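Local coordinates for glutathione S-transferase family protein (Pseudomonas putida, PDB 3LXZ) that catalyses, as a probable glutathione transferase, the conjugation of reduced glutathione to a wide range of hydrophobic electrophiles, at residues G133-T136 with L137-G141; V52-E56 with H57-S61; K186-L189 with Q190-E194; A203-E206 with A207-A211. All coordinates share one frame; numbering follows the deposited sequence.

Interaction 1. Residues G133-T136 with L137-G141; sequences GFAT and LKRNG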
ATOM      1  N   GLY A 133       1.036  13.828  -4.618  1.00 16.90           N
ATOM      2  CA  GLY A 133       2.009  12.782  -4.313  1.00 16.44           C
ATOM      3  C   GLY A 133       3.420  13.309  -4.430  1.00 17.22           C
ATOM      4  O   GLY A 133       4.297  13.003  -3.602  1.00 16.97           O
ATOM      5  N   PHE A 134       3.653  14.099  -5.465  1.00 16.69           N
ATOM      6  CA  PHE A 134       4.954  14.753  -5.644  1.00 15.90           C
ATOM      7  C   PHE A 134       5.221  15.783  -4.539  1.00 16.61           C
ATOM      8  O   PHE A 134       6.364  15.894  -4.075  1.00 15.94           O
ATOM      9  CB  PHE A 134       5.084  15.367  -7.052  1.00 17.09           C
ATOM     10  CG  PHE A 134       5.543  14.376  -8.075  1.00 15.78           C
ATOM     11  CD1 PHE A 134       6.875  13.974  -8.102  1.00 16.21           C
ATOM     12  CD2 PHE A 134       4.656  13.808  -8.984  1.00 18.04           C
ATOM     13  CE1 PHE A 134       7.333  13.015  -9.038  1.00 16.28           C
ATOM     14  CE2 PHE A 134       5.121  12.856  -9.951  1.00 19.22           C
ATOM     15  CZ  PHE A 134       6.456  12.459  -9.961  1.00 18.79           C
ATOM     16  N   ALA A 135       4.182  16.498  -4.117  1.00 17.15           N
ATOM     17  CA  ALA A 135       4.305  17.445  -2.986  1.00 17.30           C
ATOM     18  C   ALA A 135       4.713  16.719  -1.705  1.00 16.52           C
ATOM     19  O   ALA A 135       5.612  17.184  -0.989  1.00 16.61           O
ATOM     20  CB  ALA A 135       3.005  18.228  -2.769  1.00 17.68           C
ATOM     21  N   THR A 136       4.048  15.583  -1.436  1.00 16.56           N
ATOM     22  CA  THR A 136       4.364  14.700  -0.293  1.00 15.65           C
ATOM     23  C   THR A 136       5.806  14.218  -0.305  1.00 15.81           C
ATOM     24  O   THR A 136       6.514  14.240   0.709  1.00 14.57           O
ATOM     25  CB  THR A 136       3.400  13.520  -0.254  1.00 16.65           C
ATOM     26  OG1 THR A 136       2.071  13.988  -0.002  1.00 17.81           O
ATOM     27  CG2 THR A 136       3.801  12.452   0.810  1.00 17.22           C
ATOM     28  N   LEU A 137       6.257  13.779  -1.471  1.00 15.67           N
ATOM     29  CA  LEU A 137       7.637  13.304  -1.609  1.00 16.37           C
ATOM     30  C   LEU A 137       8.660  14.417  -1.347  1.00 16.31           C
ATOM     31  O   LEU A 137       9.709  14.188  -0.704  1.00 16.37           O
ATOM     32  CB  LEU A 137       7.840  12.644  -2.996  1.00 15.30           C
ATOM     33  CG  LEU A 137       9.208  12.024  -3.277  1.00 17.18           C
ATOM     34  CD1 LEU A 137       9.590  10.994  -2.216  1.00 17.47           C
ATOM     35  CD2 LEU A 137       9.286  11.435  -4.710  1.00 15.50           C
ATOM     36  N   LYS A 138       8.348  15.619  -1.800  1.00 16.94           N
ATOM     37  CA  LYS A 138       9.262  16.741  -1.620  1.00 18.35           C
ATOM     38  C   LYS A 138       9.362  17.134  -0.157  1.00 19.25           C
ATOM     39  O   LYS A 138      10.453  17.436   0.337  1.00 18.95           O
ATOM     40  CB  LYS A 138       8.813  17.960  -2.430  1.00 18.63           C
ATOM     41  CG  LYS A 138       9.834  19.125  -2.349  1.00 21.46           C
ATOM     42  CD  LYS A 138       9.176  20.442  -2.758  1.00 27.54           C
ATOM     43  CE  LYS A 138       8.698  20.287  -4.151  1.00 29.55           C
ATOM     44  NZ  LYS A 138       9.851  19.990  -5.039  1.00 32.79           N
ATOM     45  N   ARG A 139       8.210  17.109   0.521  1.00 19.10           N
ATOM     46  CA  ARG A 139       8.108  17.488   1.920  1.00 19.78           C
ATOM     47  C   ARG A 139       8.754  16.458   2.839  1.00 19.97           C
ATOM     48  O   ARG A 139       9.424  16.820   3.817  1.00 20.09           O
ATOM     49  CB  ARG A 139       6.619  17.705   2.211  1.00 20.44           C
ATOM     50  CG  ARG A 139       6.096  17.785   3.604  1.00 24.03           C
ATOM     51  CD  ARG A 139       4.569  17.890   3.536  1.00 25.45           C
ATOM     52  NE  ARG A 139       4.110  18.945   2.620  1.00 25.84           N
ATOM     53  CZ  ARG A 139       3.264  18.807   1.581  1.00 23.70           C
ATOM     54  NH1 ARG A 139       2.709  17.649   1.253  1.00 21.91           N
ATOM     55  NH2 ARG A 139       2.954  19.874   0.846  1.00 24.16           N
ATOM     56  N   ASN A 140       8.558  15.181   2.531  1.00 20.09           N
ATOM     57  CA  ASN A 140       8.967  14.098   3.436  1.00 19.81           C
ATOM     58  C   ASN A 140      10.305  13.470   3.115  1.00 19.59           C
ATOM     59  O   ASN A 140      10.961  12.932   4.012  1.00 19.92           O
ATOM     60  CB  ASN A 140       7.860  13.023   3.503  1.00 20.27           C
ATOM     61  CG  ASN A 140       7.966  12.151   4.728  1.00 20.17           C
ATOM     62  OD1 ASN A 140       8.267  12.626   5.807  1.00 21.61           O
ATOM     63  ND2 ASN A 140       7.696  10.878   4.576  1.00 20.67           N
ATOM     64  N   GLY A 141      10.719  13.547   1.847  1.00 20.30           N
ATOM     65  CA  GLY A 141      11.974  12.936   1.382  1.00 18.53           C
ATOM     66  C   GLY A 141      13.173  13.731   1.847  1.00 18.73           C
ATOM     67  O   GLY A 141      13.096  14.946   1.989  1.00 19.40           O
TER
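Arg139 folds back over Ala135, one turn earlier in the alpha helix 120-140, part of the all-helical C-terminal domain of the glutathione transferase fold. Its CG stands anti to the backbone N (chi1 165°), and the chain then bends at chi3 (-51°). This lays one face of the guanidinium on the carbonyl of Ala135, with Ala135 O 3.7 Å above the plane, nearer the edge of the group than its centre. Arg139 NH2 comes within 4.0 Å of Ala135 CB. Arg139 NH1 passes 3.9 Å from Thr136 OG1. Arg139 NH1 hydrogen-bonds Pro46 O of the second subunit. That oxygen and Ala132 O, one turn back, both lie within bonding reach of Thr136 OG1 and must share its one proton.

On the buried side, Phe134 and Leu137 pack against helices 84-106 and 154-174, and Phe134 stacks on Phe178. Asn140 is the last helical residue. Its amide is gripped at both ends, by Lys89 at OD1 and by Glu92 and Glu96 at ND2. Beneath the side chains run regular helical bonds, such as Arg139 N to Ala135 O at 3.0 Å and Asn140 N to Thr136 O at 2.9 Å. Gly141 leaves helical geometry, yet its N still bonds Leu137 O at 2.8 Å.

Interaction 2. Residues V52-E56 with H57-S61; sequences VLETE and HGFLS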
ATOM      1  N   VAL A  52       5.861 -12.015  -8.329  1.00 17.75           N
ATOM      2  CA  VAL A  52       5.688 -12.992  -7.254  1.00 18.00           C
ATOM      3  C   VAL A  52       7.053 -13.634  -6.968  1.00 17.80           C
ATOM      4  O   VAL A  52       7.763 -13.992  -7.911  1.00 18.41           O
ATOM      5  CB  VAL A  52       4.645 -14.057  -7.634  1.00 18.98           C
ATOM      6  CG1 VAL A  52       4.314 -14.969  -6.449  1.00 20.07           C
ATOM      7  CG2 VAL A  52       3.376 -13.397  -8.083  1.00 20.46           C
ATOM      8  N   LEU A  53       7.425 -13.741  -5.700  1.00 16.43           N
ATOM      9  CA  LEU A  53       8.656 -14.443  -5.300  1.00 17.12           C
ATOM     10  C   LEU A  53       8.309 -15.864  -4.895  1.00 18.50           C
ATOM     11  O   LEU A  53       7.446 -16.064  -4.043  1.00 17.90           O
ATOM     12  CB  LEU A  53       9.320 -13.783  -4.097  1.00 17.40           C
ATOM     13  CG  LEU A  53      10.740 -14.278  -3.766  1.00 16.95           C
ATOM     14  CD1 LEU A  53      11.769 -13.799  -4.830  1.00 20.65           C
ATOM     15  CD2 LEU A  53      11.155 -13.826  -2.379  1.00 17.58           C
ATOM     16  N   GLU A  54       8.981 -16.850  -5.483  1.00 18.59           N
ATOM     17  CA  GLU A  54       8.763 -18.214  -5.044  1.00 20.59           C
ATOM     18  C   GLU A  54       9.872 -18.632  -4.104  1.00 20.99           C
ATOM     19  O   GLU A  54      11.052 -18.563  -4.450  1.00 20.51           O
ATOM     20  CB  GLU A  54       8.638 -19.189  -6.227  1.00 20.51           C
ATOM     21  CG  GLU A  54       8.186 -20.607  -5.753  1.00 23.33           C
ATOM     22  CD  GLU A  54       7.934 -21.612  -6.901  1.00 26.90           C
ATOM     23  OE1 GLU A  54       8.464 -21.418  -8.000  1.00 26.24           O
ATOM     24  OE2 GLU A  54       7.201 -22.617  -6.686  1.00 28.79           O
ATOM     25  N   THR A  55       9.491 -19.045  -2.896  1.00 22.22           N
ATOM     26  CA  THR A  55      10.458 -19.452  -1.877  1.00 22.82           C
ATOM     27  C   THR A  55      10.208 -20.937  -1.559  1.00 24.01           C
ATOM     28  O   THR A  55       9.194 -21.502  -2.000  1.00 23.13           O
ATOM     29  CB  THR A  55      10.287 -18.636  -0.578  1.00 22.94           C
ATOM     30  OG1 THR A  55       9.134 -19.117   0.137  1.00 22.59           O
ATOM     31  CG2 THR A  55      10.129 -17.125  -0.883  1.00 22.59           C
ATOM     32  N   GLU A  56      11.120 -21.558  -0.803  1.00 25.64           N
ATOM     33  CA  GLU A  56      10.870 -22.884  -0.240  1.00 27.50           C
ATOM     34  C   GLU A  56       9.547 -23.014   0.531  1.00 27.58           C
ATOM     35  O   GLU A  56       8.981 -24.114   0.619  1.00 27.74           O
ATOM     36  CB  GLU A  56      12.053 -23.360   0.634  1.00 28.56           C
ATOM     37  CG  GLU A  56      12.462 -22.380   1.734  1.00 33.28           C
ATOM     38  CD  GLU A  56      13.377 -22.988   2.797  1.00 38.91           C
ATOM     39  OE1 GLU A  56      13.099 -24.121   3.254  1.00 43.97           O
ATOM     40  OE2 GLU A  56      14.350 -22.315   3.195  1.00 41.30           O
ATOM     41  N   HIS A  57       9.053 -21.910   1.084  1.00 26.42           N
ATOM     42  CA  HIS A  57       7.793 -21.928   1.849  1.00 27.10           C
ATOM     43  C   HIS A  57       6.532 -21.635   1.013  1.00 25.93           C
ATOM     44  O   HIS A  57       5.410 -21.733   1.532  1.00 27.70           O
ATOM     45  CB  HIS A  57       7.875 -20.967   3.042  1.00 26.86           C
ATOM     46  CG  HIS A  57       9.076 -21.188   3.909  1.00 29.21           C
ATOM     47  ND1 HIS A  57      10.125 -20.290   3.980  1.00 33.07           N
ATOM     48  CD2 HIS A  57       9.410 -22.222   4.719  1.00 30.11           C
ATOM     49  CE1 HIS A  57      11.041 -20.749   4.817  1.00 31.35           C
ATOM     50  NE2 HIS A  57      10.634 -21.922   5.273  1.00 32.94           N
ATOM     51  N   GLY A  58       6.709 -21.303  -0.266  1.00 24.84           N
ATOM     52  CA  GLY A  58       5.592 -20.905  -1.150  1.00 22.59           C
ATOM     53  C   GLY A  58       5.739 -19.509  -1.755  1.00 21.40           C
ATOM     54  O   GLY A  58       6.797 -18.917  -1.708  1.00 20.23           O
ATOM     55  N   PHE A  59       4.669 -19.008  -2.368  1.00 20.42           N
ATOM     56  CA  PHE A  59       4.702 -17.752  -3.104  1.00 20.38           C
ATOM     57  C   PHE A  59       4.401 -16.544  -2.218  1.00 20.00           C
ATOM     58  O   PHE A  59       3.510 -16.617  -1.358  1.00 20.55           O
ATOM     59  CB  PHE A  59       3.622 -17.768  -4.187  1.00 20.25           C
ATOM     60  CG  PHE A  59       3.904 -18.682  -5.338  1.00 25.21           C
ATOM     61  CD1 PHE A  59       4.967 -18.436  -6.210  1.00 26.92           C
ATOM     62  CD2 PHE A  59       3.061 -19.774  -5.584  1.00 25.89           C
ATOM     63  CE1 PHE A  59       5.196 -19.300  -7.292  1.00 27.74           C
ATOM     64  CE2 PHE A  59       3.288 -20.630  -6.663  1.00 28.85           C
ATOM     65  CZ  PHE A  59       4.343 -20.383  -7.514  1.00 27.12           C
ATOM     66  N   LEU A  60       5.120 -15.438  -2.444  1.00 18.16           N
ATOM     67  CA  LEU A  60       4.766 -14.121  -1.874  1.00 17.86           C
ATOM     68  C   LEU A  60       4.570 -13.146  -3.014  1.00 16.31           C
ATOM     69  O   LEU A  60       5.429 -13.082  -3.901  1.00 18.09           O
ATOM     70  CB  LEU A  60       5.895 -13.577  -0.981  1.00 17.79           C
ATOM     71  CG  LEU A  60       6.165 -14.176   0.388  1.00 19.84           C
ATOM     72  CD1 LEU A  60       7.473 -13.679   0.966  1.00 23.03           C
ATOM     73  CD2 LEU A  60       4.999 -13.885   1.354  1.00 22.54           C
ATOM     74  N   SER A  61       3.456 -12.402  -3.020  1.00 16.67           N
ATOM     75  CA  SER A  61       3.192 -11.356  -4.000  1.00 16.36           C
ATOM     76  C   SER A  61       3.329  -9.984  -3.336  1.00 16.64           C
ATOM     77  O   SER A  61       3.505  -9.909  -2.126  1.00 16.83           O
ATOM     78  CB  SER A  61       1.779 -11.529  -4.604  1.00 16.87           C
ATOM     79  OG  SER A  61       0.798 -11.167  -3.643  1.00 19.44           O
TER
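Phe59 overlaps the side chains of Val52 and Glu54 on the facing strand. Its CD1 lies 3.5 Å from Val52 CG1, and its CE1 lies 3.6 Å from Glu54 CB. The extended Glu54 chain runs up past the ring, with carboxylate and ring planes 20° apart. Tyr6 joins this group: its OH bonds Glu54 OE1, and its ring meets Phe59 edge to face. On the other side of the sheet, Leu53 and Leu60 pack against Tyr69 of helix 63-73. Their backbones pair through Leu53 N to Leu60 O at 2.8 Å and Leu60 N to Leu53 O at 2.9 Å.

A type I turn from Thr55 to Gly58 joins the strands. Thr55 OG1 sits between its backbone N and carbonyl carbon (chi1 76°), pointing into the turn. There it accepts from His57 N at 3.0 Å, an ST turn, and donates to Gly58 O, also at 3.0 Å. Gly58 O takes a second bond from Thr55 N. With an alanine here the hydroxyl is gone, which would probably leave His57 N without its side-chain acceptor and Gly58 O with one donor fewer. Glu56 and His57 lie side by side: Glu56 CG is 3.9 Å from the His57 ring centroid, a CH-pi contact, and the carboxylate stacks 7° from the ring plane. His57 also meets Phe85 of the second subunit, and Ser61 OG bonds Glu92 of the second subunit. This is the antiparallel beta hairpin of the thioredoxin-like N-terminal domain, next to glutathione-binding Lys49 and Val50.

Interaction 3. Residues K186-L189 with Q190-E194; sequences KALL and QLMGE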
ATOM      1  N   LYS A 186      15.197  15.094  -9.541  1.00 18.88           N
ATOM      2  CA  LYS A 186      15.811  15.016 -10.872  1.00 19.99           C
ATOM      3  C   LYS A 186      17.217  14.432 -10.740  1.00 19.29           C
ATOM      4  O   LYS A 186      17.605  13.507 -11.484  1.00 18.90           O
ATOM      5  CB  LYS A 186      15.812  16.397 -11.564  1.00 19.20           C
ATOM      6  CG  LYS A 186      15.831  16.334 -13.086  1.00 24.91           C
ATOM      7  CD  LYS A 186      15.804  17.752 -13.652  1.00 29.60           C
ATOM      8  CE  LYS A 186      15.266  17.773 -15.064  1.00 31.09           C
ATOM      9  NZ  LYS A 186      15.471  16.462 -15.738  1.00 34.96           N
ATOM     10  N   ALA A 187      17.954  14.911  -9.740  1.00 18.67           N
ATOM     11  CA  ALA A 187      19.321  14.486  -9.513  1.00 18.08           C
ATOM     12  C   ALA A 187      19.408  13.023  -9.063  1.00 17.72           C
ATOM     13  O   ALA A 187      20.280  12.290  -9.498  1.00 17.27           O
ATOM     14  CB  ALA A 187      19.984  15.407  -8.493  1.00 18.32           C
ATOM     15  N   LEU A 188      18.466  12.592  -8.221  1.00 17.32           N
ATOM     16  CA  LEU A 188      18.476  11.208  -7.747  1.00 16.99           C
ATOM     17  C   LEU A 188      18.146  10.248  -8.906  1.00 16.97           C
ATOM     18  O   LEU A 188      18.745   9.171  -9.010  1.00 18.50           O
ATOM     19  CB  LEU A 188      17.500  11.030  -6.551  1.00 16.94           C
ATOM     20  CG  LEU A 188      17.329   9.585  -6.034  1.00 16.87           C
ATOM     21  CD1 LEU A 188      18.670   8.923  -5.674  1.00 18.54           C
ATOM     22  CD2 LEU A 188      16.410   9.542  -4.787  1.00 16.56           C
ATOM     23  N   LEU A 189      17.202  10.637  -9.759  1.00 17.33           N
ATOM     24  CA  LEU A 189      16.820   9.784 -10.864  1.00 17.95           C
ATOM     25  C   LEU A 189      18.030   9.571 -11.765  1.00 18.49           C
ATOM     26  O   LEU A 189      18.266   8.458 -12.208  1.00 17.78           O
ATOM     27  CB  LEU A 189      15.649  10.373 -11.645  1.00 19.00           C
ATOM     28  CG  LEU A 189      14.894   9.377 -12.538  1.00 22.04           C
ATOM     29  CD1 LEU A 189      14.229   8.223 -11.718  1.00 20.35           C
ATOM     30  CD2 LEU A 189      13.829  10.084 -13.353  1.00 21.94           C
ATOM     31  N   GLN A 190      18.814  10.617 -12.036  1.00 17.41           N
ATOM     32  CA  GLN A 190      20.010  10.398 -12.850  1.00 17.56           C
ATOM     33  C   GLN A 190      21.003   9.498 -12.137  1.00 18.05           C
ATOM     34  O   GLN A 190      21.631   8.660 -12.760  1.00 19.69           O
ATOM     35  CB  GLN A 190      20.695  11.703 -13.194  1.00 16.81           C
ATOM     36  CG  GLN A 190      21.807  11.538 -14.237  1.00 18.34           C
ATOM     37  CD  GLN A 190      23.152  11.209 -13.644  1.00 19.95           C
ATOM     38  OE1 GLN A 190      23.347  11.239 -12.428  1.00 22.22           O
ATOM     39  NE2 GLN A 190      24.114  10.876 -14.516  1.00 24.55           N
ATOM     40  N   LEU A 191      21.126   9.674 -10.825  1.00 18.59           N
ATOM     41  CA  LEU A 191      22.053   8.889 -10.014  1.00 19.19           C
ATOM     42  C   LEU A 191      21.730   7.376 -10.010  1.00 19.74           C
ATOM     43  O   LEU A 191      22.615   6.534 -10.186  1.00 19.29           O
ATOM     44  CB  LEU A 191      22.086   9.434  -8.580  1.00 20.25           C
ATOM     45  CG  LEU A 191      23.064   8.720  -7.637  1.00 22.63           C
ATOM     46  CD1 LEU A 191      24.497   8.716  -8.176  1.00 27.06           C
ATOM     47  CD2 LEU A 191      23.045   9.334  -6.239  1.00 26.86           C
HETATM   48  N   MSE A 192      20.450   7.052  -9.799  1.00 19.44           N
HETATM   49  CA  MSE A 192      19.965   5.681  -9.862  1.00 19.73           C
HETATM   50  C   MSE A 192      20.157   5.169 -11.282  1.00 20.29           C
HETATM   51  O   MSE A 192      20.378   3.990 -11.482  1.00 20.39           O
HETATM   52  CB  MSE A 192      18.463   5.606  -9.485  1.00 19.13           C
HETATM   53  CG  MSE A 192      18.095   5.930  -8.015  1.00 19.52           C
HETATM   54 SE   MSE A 192      19.103   4.880  -6.741  1.00 23.43          SE
HETATM   55  CE  MSE A 192      18.303   3.126  -7.043  1.00 21.90           C
ATOM     56  N   GLY A 193      20.078   6.067 -12.269  1.00 20.66           N
ATOM     57  CA  GLY A 193      20.314   5.685 -13.698  1.00 21.35           C
ATOM     58  C   GLY A 193      21.719   5.160 -13.982  1.00 21.57           C
ATOM     59  O   GLY A 193      21.938   4.410 -14.967  1.00 21.11           O
ATOM     60  N   GLU A 194      22.643   5.502 -13.082  1.00 22.10           N
ATOM     61  CA  GLU A 194      24.052   5.130 -13.153  1.00 22.73           C
ATOM     62  C   GLU A 194      24.399   3.908 -12.296  1.00 22.42           C
ATOM     63  O   GLU A 194      25.563   3.513 -12.201  1.00 22.30           O
ATOM     64  CB  GLU A 194      24.919   6.349 -12.758  1.00 23.08           C
ATOM     65  CG  GLU A 194      24.826   7.507 -13.756  1.00 26.99           C
ATOM     66  CD  GLU A 194      25.309   7.097 -15.168  1.00 33.25           C
ATOM     67  OE1 GLU A 194      26.448   6.580 -15.283  1.00 34.87           O
ATOM     68  OE2 GLU A 194      24.544   7.277 -16.150  1.00 34.17           O
TER
HETATM   69  O   HOH W   1      22.698  12.842 -10.345  1.00 22.08           O
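Leu188 and Met192, a selenomethionine, lie side by side and point the same way, one helical turn apart. Leu188 CD1 touches Met192 CG at 3.8 Å. That CG is anti to the carbonyl carbon (chi1 -67°), which also sets it 3.5 Å from Leu188 O. Beyond CG the selenomethionine bends twice; SE still passes Leu188 CD1 at 4.2 Å, and only CE turns off. Leu191 comes to Leu188 from another angle, with its CD2 a looser 4.4 Å from Leu188 CD1. The backbone bond under the pair, Met192 N to Leu188 O at 2.8 Å, is nearly straight at 172°.

Gln190 makes the polar contact. Its chain turns at chi2 (-88°), bringing OE1 back beside the previous turn. A water bridges there, donating to Gln190 OE1 at 2.7 Å and to Ala187 O at 2.6 Å. Ala187 O therefore serves two donors, since Leu191 N bonds it as well. Gly193 N bonds Leu189 O.

The contact makes up the later turns of helix 183-193. Leu188 and Leu189 pack on Phe159, and Met192 on Cys160, both of helix 154-174. Loop residues Phe143, Val147, Leu152 and Leu179 add to the apolar bed, while Lys186, Ala187 and Gln190 are exposed.

Interaction 4. Residues A203-E206 with A207-A211; sequences ADKE and ASMPA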
ATOM      1  N   ALA A 203      18.290  -3.546 -20.637  1.00 18.26           N
ATOM      2  CA  ALA A 203      18.531  -4.442 -21.776  1.00 20.15           C
ATOM      3  C   ALA A 203      17.477  -5.563 -21.790  1.00 20.18           C
ATOM      4  O   ALA A 203      16.881  -5.859 -22.848  1.00 19.90           O
ATOM      5  CB  ALA A 203      19.973  -5.037 -21.721  1.00 20.79           C
ATOM      6  N   ASP A 204      17.250  -6.157 -20.617  1.00 19.71           N
ATOM      7  CA  ASP A 204      16.231  -7.207 -20.474  1.00 19.66           C
ATOM      8  C   ASP A 204      14.850  -6.655 -20.782  1.00 19.20           C
ATOM      9  O   ASP A 204      14.067  -7.281 -21.488  1.00 18.88           O
ATOM     10  CB  ASP A 204      16.252  -7.861 -19.098  1.00 20.21           C
ATOM     11  CG  ASP A 204      17.516  -8.719 -18.845  1.00 24.14           C
ATOM     12  OD1 ASP A 204      18.326  -8.954 -19.801  1.00 26.17           O
ATOM     13  OD2 ASP A 204      17.716  -9.128 -17.671  1.00 25.90           O
ATOM     14  N   LYS A 205      14.558  -5.461 -20.269  1.00 18.53           N
ATOM     15  CA  LYS A 205      13.313  -4.799 -20.623  1.00 17.87           C
ATOM     16  C   LYS A 205      13.126  -4.684 -22.147  1.00 18.36           C
ATOM     17  O   LYS A 205      12.062  -5.065 -22.682  1.00 17.21           O
ATOM     18  CB  LYS A 205      13.195  -3.437 -19.918  1.00 17.42           C
ATOM     19  CG  LYS A 205      11.962  -2.618 -20.353  1.00 18.38           C
ATOM     20  CD  LYS A 205      11.773  -1.336 -19.492  1.00 22.25           C
ATOM     21  CE  LYS A 205      10.456  -0.635 -19.875  1.00 27.66           C
ATOM     22  NZ  LYS A 205      10.222   0.776 -19.334  1.00 30.48           N
ATOM     23  N   GLU A 206      14.151  -4.194 -22.848  1.00 18.57           N
ATOM     24  CA  GLU A 206      14.035  -3.980 -24.300  1.00 20.14           C
ATOM     25  C   GLU A 206      13.842  -5.315 -25.020  1.00 18.89           C
ATOM     26  O   GLU A 206      13.028  -5.433 -25.936  1.00 18.83           O
ATOM     27  CB  GLU A 206      15.292  -3.265 -24.837  1.00 20.58           C
ATOM     28  CG  GLU A 206      15.393  -3.186 -26.366  1.00 27.90           C
ATOM     29  CD  GLU A 206      14.328  -2.286 -27.026  1.00 36.92           C
ATOM     30  OE1 GLU A 206      13.551  -1.590 -26.305  1.00 41.28           O
ATOM     31  OE2 GLU A 206      14.269  -2.271 -28.285  1.00 41.79           O
ATOM     32  N   ALA A 207      14.575  -6.320 -24.585  1.00 17.51           N
ATOM     33  CA  ALA A 207      14.518  -7.649 -25.174  1.00 17.63           C
ATOM     34  C   ALA A 207      13.143  -8.307 -25.020  1.00 19.14           C
ATOM     35  O   ALA A 207      12.760  -9.135 -25.842  1.00 19.37           O
ATOM     36  CB  ALA A 207      15.576  -8.539 -24.493  1.00 17.38           C
ATOM     37  N   SER A 208      12.432  -7.924 -23.955  1.00 19.60           N
ATOM     38  CA  SER A 208      11.173  -8.540 -23.533  1.00 20.24           C
ATOM     39  C   SER A 208       9.975  -7.788 -24.079  1.00 19.44           C
ATOM     40  O   SER A 208       8.840  -8.267 -23.996  1.00 20.08           O
ATOM     41  CB  SER A 208      11.092  -8.545 -21.995  1.00 20.27           C
ATOM     42  OG  SER A 208      12.020  -9.495 -21.446  1.00 24.63           O
HETATM   43  N   MSE A 209      10.228  -6.604 -24.601  1.00 19.34           N
HETATM   44  CA  MSE A 209       9.143  -5.717 -24.983  1.00 19.76           C
HETATM   45  C   MSE A 209       8.256  -6.316 -26.101  1.00 18.90           C
HETATM   46  O   MSE A 209       7.008  -6.269 -25.999  1.00 19.23           O
HETATM   47  CB  MSE A 209       9.675  -4.310 -25.347  1.00 19.89           C
HETATM   48  CG  MSE A 209       8.588  -3.331 -25.842  1.00 24.18           C
HETATM   49 SE   MSE A 209       7.441  -2.731 -24.323  1.00 29.46          SE
HETATM   50  CE  MSE A 209       8.865  -1.758 -23.355  1.00 30.09           C
ATOM     51  N   PRO A 210       8.872  -6.907 -27.158  1.00 18.27           N
ATOM     52  CA  PRO A 210       7.990  -7.359 -28.242  1.00 17.75           C
ATOM     53  C   PRO A 210       7.020  -8.462 -27.780  1.00 18.77           C
ATOM     54  O   PRO A 210       5.838  -8.486 -28.182  1.00 19.50           O
ATOM     55  CB  PRO A 210       8.980  -7.871 -29.295  1.00 17.70           C
ATOM     56  CG  PRO A 210      10.243  -7.077 -29.051  1.00 16.60           C
ATOM     57  CD  PRO A 210      10.292  -6.954 -27.548  1.00 17.48           C
ATOM     58  N   ALA A 211       7.490  -9.378 -26.932  1.00 18.21           N
ATOM     59  CA  ALA A 211       6.580 -10.438 -26.457  1.00 18.46           C
ATOM     60  C   ALA A 211       5.484  -9.874 -25.578  1.00 19.16           C
ATOM     61  O   ALA A 211       4.318 -10.282 -25.690  1.00 19.57           O
ATOM     62  CB  ALA A 211       7.345 -11.499 -25.697  1.00 17.98           C
TER
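The flat carbonyl of Lys205 takes Ser208 N over its face: the N is 3.2 Å from Lys205 O and 67° out of the carbonyl plane, away from either lone pair. At the Pro210 ring, CD comes 3.5 Å from Glu206 O.

These contacts mark a kink. Pro210 has no N-H to give, and Ala211 N has no bond to the turn before. Ala207 N still makes a regular bond to Ala203 O at 2.9 Å, but Met209 N has a weak one to Glu206 O at 3.3 Å. Ser208 OG is anti to its carbonyl carbon (chi1 -71°) and stands 3.0 Å from Asp204 O, although where its proton goes is not settled.

Lys205 and Met209, a selenomethionine, run side by side in the same direction. The lysine is extended and the selenomethionine bent at chi2 and chi3, and their CE atoms meet at 4.0 Å. Lys205 lies about 8 Å, side chain to side chain, from glutathione-binding Ser11.

Asp204 OD2 forms salt bridges with Arg200 and with Lys18 of helix 12-23. Ser208 rests on Ser9 and Met209 on Val10, both in a loop; this packing joins the last helix, 198-218, to the N-terminal domain.

Interactions 1, 3 and 4 are single-helix contacts in the C-terminal domain, whereas interaction 2 is a hairpin of the N-terminal domain. Interactions 1, 2 and 3 are partly buried; 1 and 2 touch the second subunit, though their centres are 32 Å apart within the chain. Interactions 1 and 3 come within about 7 Å at their nearest atoms, and both pack on helix 154-174. Their apolar sides face that helix, but interaction 3 turns its other side to water and interaction 1 to the dimer interface. Interaction 4 is a surface contact. Its weakened helical bonds contrast with the regular turns of interactions 1 and 3.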